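Local coordinates for protein short-chain dehydrogenase/reductase SDR (Burkholderia phymatum, PDB 5IG2) that binds NAD in a Rossmann-type domain and probably oxidises or reduces a CH-OH group of its substrate, at residues K15-T20 / L37-V42; L95-G100 / A144-T149; A150-L155 / C195-P200. All coordinates share one frame; numbering follows the deposited sequence.

How the interactions relate
The three contacts illustrate how a Rossmann-type sheet delivers its strand ends to a dinucleotide. Interactions 1 and 2 share one sheet, their centres about 12 Å apart, because strands 16-20 and 94-97 are neighbours in it; Val18 O and Phe96 N, 2.8 Å apart, probably form one of the hydrogen bonds between them. Interaction 3 follows interaction 2 directly in sequence, as strand 144-149 gives way to the loop 150-155, and their centres are about 14 Å apart. Interactions 1 and 3 do not touch, with nearest atoms about 10 Å apart. Interactions 2 and 3 both contact NAD, whereas interaction 1 lies farther off, its Ile19 side chain about 9 Å from NAD.

Interaction 1: residues K15-T20 / L37-V42; sequences KVAVIT and LGMKLV
Lys15 and Ala17 hold the strand that begins at Lys40 through an unbroken parallel ladder. Lys40 N donates to Lys15 O, Ala17 N to Lys40 O at 2.9 Å, Val42 N to Ala17 O at 2.8 Å and Ile19 N to Val42 O. Lys40 and Val42 thus each use both N and O, the N toward the residue before and the O toward the residue after their partner in strand 16-20. The strands are turned 27° from parallel.

Side chains fill in both faces. Val18 and Val42 lie alongside each other and point the same way, CG2 of Val18 resting on CB of Val42 at 3.9 Å. Val16 stands on the same face, its CG1 4.2 Å from CG2 of Val42. On the opposite face the Ala17 methyl meets two longer side chains: CD2 of Leu41 comes within 4.2 Å of Ala17 CB, and Met39 reaches it from just before the strand. The Met39 chain bends at the thioether (chi3 75°), bringing CE back to 3.9 Å from Ala17 CB and 3.7 Å from Lys15 CB.

Just upstream, Gly38, with positive phi, forms a Schellman motif after helix 25-36, and the chain passes through Met39 into the strand. The pair thus belongs to the beta-alpha-beta unit 16-20, 25-36, 40-45: helix 25-36 packs on Ile19 and Leu41, helix 75-89 packs on Val16, Val18 and Val42, and strand 94-97 flanks strand 16-20.

Interaction 2: residues L95-G100 / A144-T149; sequences LFNNAG and AHIVNT. With NAD (nicotinamide-adenine-dinucleotide), chain F.
Asn97 and Asn148 stand side by side on one face of the parallel pair, their amide planes turned 38° from each other. ND2 of Asn97 donates to OD1 of Asn148 over 2.9 Å, in a nearly straight bond (166° at the hydrogen). The acceptor lies in the amide plane of Asn97, while the donor sits tilted from the carbonyl plane of Asn148. With ND2 of Asn148 held by Thr175 of helix 162-185, both ends of that buried amide are bonded and its rotation is fixed. CG2 of Ile146 lies 3.6 Å from Asn97 ND2, an apolar flank to the polar pair.

On the other face Phe96 and Val147 point the same way, and CD2 of the ring meets CB of Val147 at 3.9 Å; the Phe96 ring also stacks with that of Phe30. The backbones run in register: Val147 N donates to Leu95 O over 2.7 Å, and its O accepts from Asn97 N.

Beyond the strand, CG of Asn98 is anti to its backbone N (chi1 168°), which swings the amide across to Thr149. There the Thr149 hydroxyl donates over 2.8 Å to OD1 of Asn98, on a lone pair in the amide plane. Thr149 turns its CG2 to NAD, 3.3 Å from O4D. Asn98 O accepts a 2.9 Å bond from O3D of the nicotinamide ribose. Asn97 to Gly100 form the Asn-Asn-Ala-Gly motif of short-chain dehydrogenases, which runs from the end of the central strand 94-97 into the loop that meets the cofactor.

Interaction 3: residues A150-L155 / C195-P200; sequences ASVAGL and CPAFVP. With NAD (nicotinamide-adenine-dinucleotide), chain F; ACT (acetate ion), chain G.
Val152 N donates to Pro196 O over 3.0 Å, joining two loops that leave the C-terminal ends of neighbouring Rossmann-fold strands, 144-149 and 189-194. The donor stands well above the carbonyl plane rather than on a lone pair. Around this bond the packing is close: with chi1 -60°, CG1 of Val152 lies anti to its own carbonyl carbon and comes to 3.4 Å from Cys195 O. Deeper in, CB of Cys195 rests against Ser151 O and CD1 of Leu155, while its SG faces the Ala150 methyl at 4.2 Å. Leu155 in turn packs on Ile277 of a second subunit.

Toward the cofactor the two segments part: Phe198 and Val199 do not touch 150-155, and NAD and acetate lie between. Ser151 OG is anti to the backbone N (chi1 169°) and accepts from Ala153 N at 2.8 Å, an ST turn at the head of the short 3-10 segment 152-154. It donates its own hydrogen to OXT of an acetate ion, 2.6 Å away, probably from the crystallisation liquor; the acetate is also hydrogen-bonded to Tyr164 OH. Ser151, Tyr164 and Lys168 are consistent with the Ser-Tyr-Lys catalytic set of the family. Partly exposed Phe198 reaches the acetate with CE1. Past it the nicotinamide carboxamide pairs with one residue twice: Val199 N donates to O7N at 2.8 Å, and N7N donates to Val199 O at 3.1 Å.

Interaction 1: residues K15-T20 / L37-V42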
loop_
_atom_site.group_PDB
_atom_site.type_symbol
_atom_site.label_atom_id
_atom_site.label_comp_id
_atom_site.label_asym_id
_atom_site.label_seq_id
_atom_site.Cartn_x
_atom_site.Cartn_y
_atom_site.Cartn_z
ATOM N N LYS B 15 9.375 -4.709 -53.575
ATOM C CA LYS B 15 8.348 -4.413 -54.566
ATOM C C LYS B 15 7.478 -3.233 -54.120
ATOM O O LYS B 15 7.494 -2.817 -52.960
ATOM C CB LYS B 15 7.479 -5.640 -54.814
ATOM C CG LYS B 15 8.262 -6.894 -55.153
ATOM C CD LYS B 15 9.039 -6.734 -56.428
ATOM C CE LYS B 15 9.729 -8.026 -56.800
ATOM N NZ LYS B 15 10.454 -7.865 -58.099
ATOM N N VAL B 16 6.697 -2.698 -55.061
ATOM C CA VAL B 16 5.919 -1.483 -54.841
ATOM C C VAL B 16 4.437 -1.825 -54.746
ATOM O O VAL B 16 3.867 -2.424 -55.668
ATOM C CB VAL B 16 6.165 -0.452 -55.954
ATOM C CG1 VAL B 16 5.319 0.779 -55.721
ATOM C CG2 VAL B 16 7.643 -0.090 -56.006
ATOM N N ALA B 17 3.808 -1.413 -53.646
ATOM C CA ALA B 17 2.370 -1.568 -53.447
ATOM C C ALA B 17 1.690 -0.204 -53.479
ATOM O O ALA B 17 2.163 0.748 -52.849
ATOM C CB ALA B 17 2.069 -2.270 -52.123
ATOM N N VAL B 18 0.599 -0.112 -54.234
ATOM C CA VAL B 18 -0.291 1.045 -54.240
ATOM C C VAL B 18 -1.577 0.618 -53.555
ATOM O O VAL B 18 -2.196 -0.378 -53.958
ATOM C CB VAL B 18 -0.575 1.537 -55.672
ATOM C CG1 VAL B 18 -1.619 2.664 -55.669
ATOM C CG2 VAL B 18 0.711 1.983 -56.355
ATOM N N ILE B 19 -1.983 1.362 -52.527
ATOM C CA ILE B 19 -3.145 1.003 -51.722
ATOM C C ILE B 19 -4.080 2.198 -51.651
ATOM O O ILE B 19 -3.676 3.276 -51.196
ATOM C CB ILE B 19 -2.752 0.563 -50.304
ATOM C CG1 ILE B 19 -1.791 -0.623 -50.351
ATOM C CG2 ILE B 19 -4.000 0.238 -49.490
ATOM C CD1 ILE B 19 -0.942 -0.741 -49.092
ATOM N N THR B 20 -5.327 2.007 -52.081
ATOM C CA THR B 20 -6.351 3.026 -51.906
ATOM C C THR B 20 -7.143 2.748 -50.630
ATOM O O THR B 20 -7.218 1.606 -50.157
ATOM C CB THR B 20 -7.274 3.100 -53.133
ATOM O OG1 THR B 20 -8.221 2.027 -53.122
ATOM C CG2 THR B 20 -6.448 3.007 -54.401
ATOM N N LEU B 37 6.841 -6.584 -44.846
ATOM C CA LEU B 37 7.447 -7.466 -45.829
ATOM C C LEU B 37 8.527 -6.770 -46.637
ATOM O O LEU B 37 9.144 -7.406 -47.499
ATOM C CB LEU B 37 6.372 -8.024 -46.771
ATOM C CG LEU B 37 5.362 -8.965 -46.111
ATOM C CD1 LEU B 37 4.292 -9.391 -47.102
ATOM C CD2 LEU B 37 6.059 -10.183 -45.494
ATOM N N GLY B 38 8.761 -5.485 -46.384
ATOM C CA GLY B 38 9.773 -4.749 -47.110
ATOM C C GLY B 38 9.294 -4.094 -48.381
ATOM O O GLY B 38 10.126 -3.728 -49.221
ATOM N N MET B 39 7.986 -3.927 -48.551
ATOM C CA MET B 39 7.467 -3.269 -49.741
ATOM C C MET B 39 7.591 -1.753 -49.625
ATOM O O MET B 39 7.516 -1.185 -48.534
ATOM C CB MET B 39 6.003 -3.638 -49.972
ATOM C CG MET B 39 5.702 -5.124 -49.986
ATOM S SD MET B 39 4.107 -5.420 -50.785
ATOM C CE MET B 39 4.603 -5.152 -52.494
ATOM N N LYS B 40 7.800 -1.106 -50.772
ATOM C CA LYS B 40 7.669 0.343 -50.882
ATOM C C LYS B 40 6.199 0.686 -51.070
ATOM O O LYS B 40 5.485 -0.008 -51.793
ATOM C CB LYS B 40 8.498 0.860 -52.056
ATOM C CG LYS B 40 9.979 0.506 -51.939
ATOM C CD LYS B 40 10.722 0.720 -53.241
ATOM C CE LYS B 40 12.172 0.302 -53.101
ATOM N NZ LYS B 40 12.980 0.715 -54.274
ATOM N N LEU B 41 5.732 1.737 -50.394
ATOM C CA LEU B 41 4.297 1.985 -50.263
ATOM C C LEU B 41 3.900 3.303 -50.907
ATOM O O LEU B 41 4.519 4.340 -50.640
ATOM C CB LEU B 41 3.856 1.998 -48.795
ATOM C CG LEU B 41 4.156 0.725 -48.006
ATOM C CD1 LEU B 41 3.775 0.917 -46.550
ATOM C CD2 LEU B 41 3.427 -0.478 -48.619
ATOM N N VAL B 42 2.855 3.252 -51.737
ATOM C CA VAL B 42 2.174 4.434 -52.263
ATOM C C VAL B 42 0.750 4.390 -51.723
ATOM O O VAL B 42 -0.057 3.557 -52.152
ATOM C CB VAL B 42 2.196 4.477 -53.798
ATOM C CG1 VAL B 42 1.489 5.724 -54.319
ATOM C CG2 VAL B 42 3.640 4.416 -54.304
#

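Interaction 2: residues L95-G100 / A144-T149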
loop_
_atom_site.group_PDB
_atom_site.type_symbol
_atom_site.label_atom_id
_atom_site.label_comp_id
_atom_site.label_asym_id
_atom_site.label_seq_id
_atom_site.Cartn_x
_atom_site.Cartn_y
_atom_site.Cartn_z
ATOM N N LEU B 95 -1.445 -3.685 -56.538
ATOM C CA LEU B 95 -2.467 -2.647 -56.476
ATOM C C LEU B 95 -3.641 -3.172 -55.673
ATOM O O LEU B 95 -4.197 -4.224 -56.004
ATOM C CB LEU B 95 -2.936 -2.228 -57.872
ATOM C CG LEU B 95 -4.152 -1.287 -57.890
ATOM C CD1 LEU B 95 -3.804 0.071 -57.275
ATOM C CD2 LEU B 95 -4.690 -1.104 -59.303
ATOM N N PHE B 96 -4.022 -2.437 -54.631
ATOM C CA PHE B 96 -5.212 -2.742 -53.835
ATOM C C PHE B 96 -6.266 -1.686 -54.157
ATOM O O PHE B 96 -6.183 -0.558 -53.659
ATOM C CB PHE B 96 -4.901 -2.738 -52.335
ATOM C CG PHE B 96 -4.002 -3.852 -51.877
ATOM C CD1 PHE B 96 -2.629 -3.719 -51.921
ATOM C CD2 PHE B 96 -4.537 -5.014 -51.350
ATOM C CE1 PHE B 96 -1.804 -4.738 -51.480
ATOM C CE2 PHE B 96 -3.715 -6.036 -50.908
ATOM C CZ PHE B 96 -2.346 -5.897 -50.970
ATOM N N ASN B 97 -7.259 -2.039 -54.980
ATOM C CA ASN B 97 -8.398 -1.143 -55.237
ATOM C C ASN B 97 -9.403 -1.385 -54.116
ATOM O O ASN B 97 -10.313 -2.213 -54.225
ATOM C CB ASN B 97 -9.023 -1.384 -56.611
ATOM C CG ASN B 97 -8.087 -1.040 -57.770
ATOM O OD1 ASN B 97 -7.569 0.073 -57.866
ATOM N ND2 ASN B 97 -7.883 -2.001 -58.664
ATOM N N ASN B 98 -9.233 -0.651 -53.028
ATOM C CA ASN B 98 -9.821 -1.014 -51.750
ATOM C C ASN B 98 -10.738 0.050 -51.153
ATOM O O ASN B 98 -11.651 -0.303 -50.401
ATOM C CB ASN B 98 -8.688 -1.354 -50.760
ATOM C CG ASN B 98 -9.164 -1.469 -49.323
ATOM O OD1 ASN B 98 -9.802 -2.458 -48.932
ATOM N ND2 ASN B 98 -8.847 -0.461 -48.526
ATOM N N ALA B 99 -10.531 1.331 -51.461
ATOM C CA ALA B 99 -11.441 2.369 -50.982
ATOM C C ALA B 99 -12.884 1.994 -51.277
ATOM O O ALA B 99 -13.196 1.420 -52.325
ATOM C CB ALA B 99 -11.118 3.721 -51.631
ATOM N N GLY B 100 -13.767 2.313 -50.335
ATOM C CA GLY B 100 -15.177 2.037 -50.528
ATOM C C GLY B 100 -16.010 2.815 -49.541
ATOM O O GLY B 100 -15.517 3.269 -48.501
ATOM N N ALA B 144 3.127 -9.162 -61.228
ATOM C CA ALA B 144 2.330 -8.107 -60.626
ATOM C C ALA B 144 0.951 -8.672 -60.334
ATOM O O ALA B 144 0.565 -9.716 -60.868
ATOM C CB ALA B 144 2.241 -6.871 -61.532
ATOM N N HIS B 145 0.205 -7.974 -59.477
ATOM C CA HIS B 145 -1.065 -8.507 -58.999
ATOM C C HIS B 145 -1.968 -7.358 -58.565
ATOM O O HIS B 145 -1.514 -6.416 -57.905
ATOM C CB HIS B 145 -0.836 -9.486 -57.834
ATOM C CG HIS B 145 -1.869 -10.563 -57.720
ATOM N ND1 HIS B 145 -1.854 -11.696 -58.504
ATOM C CD2 HIS B 145 -2.937 -10.690 -56.895
ATOM C CE1 HIS B 145 -2.870 -12.472 -58.173
ATOM N NE2 HIS B 145 -3.546 -11.883 -57.202
ATOM N N ILE B 146 -3.245 -7.460 -58.927
ATOM C CA ILE B 146 -4.277 -6.491 -58.573
ATOM C C ILE B 146 -5.285 -7.164 -57.649
ATOM O O ILE B 146 -5.841 -8.217 -57.991
ATOM C CB ILE B 146 -4.981 -5.955 -59.828
ATOM C CG1 ILE B 146 -3.973 -5.224 -60.727
ATOM C CG2 ILE B 146 -6.210 -5.107 -59.427
ATOM C CD1 ILE B 146 -4.502 -4.921 -62.107
ATOM N N VAL B 147 -5.541 -6.551 -56.494
ATOM C CA VAL B 147 -6.526 -7.049 -55.542
ATOM C C VAL B 147 -7.644 -6.029 -55.427
ATOM O O VAL B 147 -7.399 -4.867 -55.065
ATOM C CB VAL B 147 -5.918 -7.315 -54.164
ATOM C CG1 VAL B 147 -7.011 -7.789 -53.241
ATOM C CG2 VAL B 147 -4.783 -8.333 -54.263
ATOM N N ASN B 148 -8.868 -6.468 -55.710
ATOM C CA ASN B 148 -10.059 -5.637 -55.575
ATOM C C ASN B 148 -10.841 -6.073 -54.345
ATOM O O ASN B 148 -11.153 -7.261 -54.192
ATOM C CB ASN B 148 -10.944 -5.738 -56.823
ATOM C CG ASN B 148 -10.261 -5.193 -58.057
ATOM O OD1 ASN B 148 -9.349 -4.361 -57.961
ATOM N ND2 ASN B 148 -10.695 -5.656 -59.225
ATOM N N THR B 149 -11.166 -5.117 -53.474
ATOM C CA THR B 149 -11.976 -5.413 -52.295
ATOM C C THR B 149 -13.450 -5.346 -52.670
ATOM O O THR B 149 -13.974 -4.267 -52.968
ATOM C CB THR B 149 -11.695 -4.448 -51.151
ATOM O OG1 THR B 149 -10.290 -4.417 -50.883
ATOM C CG2 THR B 149 -12.459 -4.915 -49.901
HETATM P PA NAD F . -12.780 2.409 -43.768
HETATM O O1A NAD F . -13.771 3.502 -43.679
HETATM O O2A NAD F . -12.042 2.137 -42.448
HETATM O O5B NAD F . -11.701 2.621 -44.921
HETATM C C5B NAD F . -12.105 3.005 -46.249
HETATM C C4B NAD F . -11.286 4.208 -46.625
HETATM O O4B NAD F . -11.627 4.616 -47.969
HETATM C C3B NAD F . -11.468 5.445 -45.728
HETATM O O3B NAD F . -10.227 5.889 -45.194
HETATM C C2B NAD F . -12.063 6.497 -46.677
HETATM O O2B NAD F . -11.602 7.812 -46.392
HETATM C C1B NAD F . -11.528 6.022 -48.020
HETATM N N9A NAD F . -12.275 6.510 -49.171
HETATM C C8A NAD F . -13.634 6.647 -49.288
HETATM N N7A NAD F . -14.019 7.225 -50.400
HETATM C C5A NAD F . -12.830 7.481 -51.066
HETATM C C6A NAD F . -12.548 8.093 -52.301
HETATM N N6A NAD F . -13.477 8.659 -53.077
HETATM N N1A NAD F . -11.256 8.152 -52.693
HETATM C C2A NAD F . -10.316 7.648 -51.885
HETATM N N3A NAD F . -10.457 7.073 -50.685
HETATM C C4A NAD F . -11.748 7.026 -50.329
HETATM O O3 NAD F . -13.501 1.072 -44.235
HETATM P PN NAD F . -12.929 -0.355 -44.675
HETATM O O1N NAD F . -11.481 -0.443 -44.362
HETATM O O2N NAD F . -13.850 -1.369 -44.116
HETATM O O5D NAD F . -13.161 -0.249 -46.247
HETATM C C5D NAD F . -12.252 -0.864 -47.185
HETATM C C4D NAD F . -13.062 -1.701 -48.144
HETATM O O4D NAD F . -13.558 -2.889 -47.481
HETATM C C3D NAD F . -14.288 -1.009 -48.755
HETATM O O3D NAD F . -14.349 -1.292 -50.147
HETATM C C2D NAD F . -15.456 -1.688 -48.037
HETATM O O2D NAD F . -16.629 -1.655 -48.840
HETATM C C1D NAD F . -14.881 -3.088 -47.892
HETATM N N1N NAD F . -15.571 -4.020 -46.876
HETATM C C2N NAD F . -15.606 -3.656 -45.581
HETATM C C3N NAD F . -16.182 -4.492 -44.642
HETATM C C7N NAD F . -16.124 -4.235 -43.168
HETATM O O7N NAD F . -16.922 -4.819 -42.419
HETATM N N7N NAD F . -15.294 -3.302 -42.731
HETATM C C4N NAD F . -16.705 -5.707 -45.066
HETATM C C5N NAD F . -16.639 -6.063 -46.402
HETATM C C6N NAD F . -16.069 -5.198 -47.302
#

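Interaction 3: residues A150-L155 / C195-P200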
loop_
_atom_site.group_PDB
_atom_site.type_symbol
_atom_site.label_atom_id
_atom_site.label_comp_id
_atom_site.label_asym_id
_atom_site.label_seq_id
_atom_site.Cartn_x
_atom_site.Cartn_y
_atom_site.Cartn_z
ATOM N N ALA B 150 -14.117 -6.495 -52.665
ATOM C CA ALA B 150 -15.571 -6.485 -52.766
ATOM C C ALA B 150 -16.125 -6.609 -51.348
ATOM O O ALA B 150 -15.912 -5.717 -50.519
ATOM C CB ALA B 150 -16.077 -7.606 -53.687
ATOM N N SER B 151 -16.783 -7.728 -51.048
ATOM C CA SER B 151 -17.455 -7.950 -49.773
ATOM C C SER B 151 -18.234 -9.243 -49.896
ATOM O O SER B 151 -18.484 -9.688 -51.018
ATOM C CB SER B 151 -18.415 -6.801 -49.435
ATOM O OG SER B 151 -19.237 -7.136 -48.330
ATOM N N VAL B 152 -18.643 -9.850 -48.778
ATOM C CA VAL B 152 -19.683 -10.873 -48.873
ATOM C C VAL B 152 -20.973 -10.278 -49.430
ATOM O O VAL B 152 -21.810 -11.015 -49.964
ATOM C CB VAL B 152 -19.937 -11.563 -47.513
ATOM C CG1 VAL B 152 -18.660 -12.225 -47.010
ATOM C CG2 VAL B 152 -20.500 -10.576 -46.486
ATOM N N ALA B 153 -21.152 -8.950 -49.337
ATOM C CA ALA B 153 -22.286 -8.295 -49.989
ATOM C C ALA B 153 -22.197 -8.322 -51.512
ATOM O O ALA B 153 -23.159 -7.916 -52.178
ATOM C CB ALA B 153 -22.409 -6.842 -49.536
ATOM N N GLY B 154 -21.067 -8.734 -52.076
ATOM C CA GLY B 154 -20.987 -9.011 -53.493
ATOM C C GLY B 154 -21.349 -10.433 -53.845
ATOM O O GLY B 154 -21.377 -10.798 -55.026
ATOM N N LEU B 155 -21.612 -11.256 -52.832
ATOM C CA LEU B 155 -22.010 -12.639 -53.023
ATOM C C LEU B 155 -23.420 -12.910 -52.531
ATOM O O LEU B 155 -23.978 -13.958 -52.864
ATOM C CB LEU B 155 -21.037 -13.584 -52.296
ATOM C CG LEU B 155 -19.545 -13.417 -52.598
ATOM C CD1 LEU B 155 -18.714 -14.274 -51.620
ATOM C CD2 LEU B 155 -19.254 -13.778 -54.044
ATOM N N CYS B 195 -13.372 -10.777 -50.313
ATOM C CA CYS B 195 -14.789 -10.758 -49.922
ATOM C C CYS B 195 -14.968 -10.989 -48.424
ATOM O O CYS B 195 -15.373 -12.084 -47.996
ATOM C CB CYS B 195 -15.577 -11.812 -50.701
ATOM S SG CYS B 195 -15.579 -11.570 -52.503
ATOM N N PRO B 196 -14.710 -9.976 -47.598
ATOM C CA PRO B 196 -14.835 -10.143 -46.147
ATOM C C PRO B 196 -16.256 -9.925 -45.654
ATOM O O PRO B 196 -17.081 -9.284 -46.306
ATOM C CB PRO B 196 -13.913 -9.050 -45.579
ATOM C CG PRO B 196 -13.200 -8.458 -46.766
ATOM C CD PRO B 196 -14.093 -8.688 -47.936
ATOM N N ALA B 197 -16.526 -10.493 -44.473
ATOM C CA ALA B 197 -17.700 -10.142 -43.689
ATOM C C ALA B 197 -17.331 -8.987 -42.759
ATOM O O ALA B 197 -16.270 -8.371 -42.893
ATOM C CB ALA B 197 -18.224 -11.359 -42.929
ATOM N N PHE B 198 -18.192 -8.682 -41.793
ATOM C CA PHE B 198 -18.012 -7.463 -41.006
ATOM C C PHE B 198 -16.712 -7.497 -40.204
ATOM O O PHE B 198 -16.407 -8.486 -39.531
ATOM C CB PHE B 198 -19.198 -7.267 -40.065
ATOM C CG PHE B 198 -20.520 -7.248 -40.761
ATOM C CD1 PHE B 198 -20.885 -6.169 -41.547
ATOM C CD2 PHE B 198 -21.404 -8.309 -40.624
ATOM C CE1 PHE B 198 -22.106 -6.151 -42.183
ATOM C CE2 PHE B 198 -22.615 -8.293 -41.251
ATOM C CZ PHE B 198 -22.972 -7.213 -42.036
ATOM N N VAL B 199 -15.957 -6.402 -40.275
ATOM C CA VAL B 199 -14.687 -6.213 -39.570
ATOM C C VAL B 199 -14.692 -4.808 -38.977
ATOM O O VAL B 199 -15.128 -3.871 -39.669
ATOM C CB VAL B 199 -13.492 -6.386 -40.523
ATOM C CG1 VAL B 199 -12.185 -6.069 -39.811
ATOM C CG2 VAL B 199 -13.465 -7.784 -41.101
ATOM N N PRO B 200 -14.218 -4.589 -37.709
ATOM C CA PRO B 200 -14.183 -3.221 -37.169
ATOM C C PRO B 200 -13.314 -2.276 -37.988
ATOM O O PRO B 200 -12.083 -2.375 -37.970
ATOM C CB PRO B 200 -13.614 -3.410 -35.753
ATOM C CG PRO B 200 -13.936 -4.813 -35.396
ATOM C CD PRO B 200 -13.823 -5.582 -36.690
HETATM P PA NAD F . -12.780 2.409 -43.768
HETATM O O1A NAD F . -13.771 3.502 -43.679
HETATM O O2A NAD F . -12.042 2.137 -42.448
HETATM O O5B NAD F . -11.701 2.621 -44.921
HETATM C C5B NAD F . -12.105 3.005 -46.249
HETATM C C4B NAD F . -11.286 4.208 -46.625
HETATM O O4B NAD F . -11.627 4.616 -47.969
HETATM C C3B NAD F . -11.468 5.445 -45.728
HETATM O O3B NAD F . -10.227 5.889 -45.194
HETATM C C2B NAD F . -12.063 6.497 -46.677
HETATM O O2B NAD F . -11.602 7.812 -46.392
HETATM C C1B NAD F . -11.528 6.022 -48.020
HETATM N N9A NAD F . -12.275 6.510 -49.171
HETATM C C8A NAD F . -13.634 6.647 -49.288
HETATM N N7A NAD F . -14.019 7.225 -50.400
HETATM C C5A NAD F . -12.830 7.481 -51.066
HETATM C C6A NAD F . -12.548 8.093 -52.301
HETATM N N6A NAD F . -13.477 8.659 -53.077
HETATM N N1A NAD F . -11.256 8.152 -52.693
HETATM C C2A NAD F . -10.316 7.648 -51.885
HETATM N N3A NAD F . -10.457 7.073 -50.685
HETATM C C4A NAD F . -11.748 7.026 -50.329
HETATM O O3 NAD F . -13.501 1.072 -44.235
HETATM P PN NAD F . -12.929 -0.355 -44.675
HETATM O O1N NAD F . -11.481 -0.443 -44.362
HETATM O O2N NAD F . -13.850 -1.369 -44.116
HETATM O O5D NAD F . -13.161 -0.249 -46.247
HETATM C C5D NAD F . -12.252 -0.864 -47.185
HETATM C C4D NAD F . -13.062 -1.701 -48.144
HETATM O O4D NAD F . -13.558 -2.889 -47.481
HETATM C C3D NAD F . -14.288 -1.009 -48.755
HETATM O O3D NAD F . -14.349 -1.292 -50.147
HETATM C C2D NAD F . -15.456 -1.688 -48.037
HETATM O O2D NAD F . -16.629 -1.655 -48.840
HETATM C C1D NAD F . -14.881 -3.088 -47.892
HETATM N N1N NAD F . -15.571 -4.020 -46.876
HETATM C C2N NAD F . -15.606 -3.656 -45.581
HETATM C C3N NAD F . -16.182 -4.492 -44.642
HETATM C C7N NAD F . -16.124 -4.235 -43.168
HETATM O O7N NAD F . -16.922 -4.819 -42.419
HETATM N N7N NAD F . -15.294 -3.302 -42.731
HETATM C C4N NAD F . -16.705 -5.707 -45.066
HETATM C C5N NAD F . -16.639 -6.063 -46.402
HETATM C C6N NAD F . -16.069 -5.198 -47.302
HETATM C C ACT G . -19.973 -5.173 -45.547
HETATM O O ACT G . -20.515 -6.239 -45.159
HETATM O OXT ACT G . -19.482 -5.189 -46.700
HETATM C CH3 ACT G . -19.893 -3.943 -44.688
#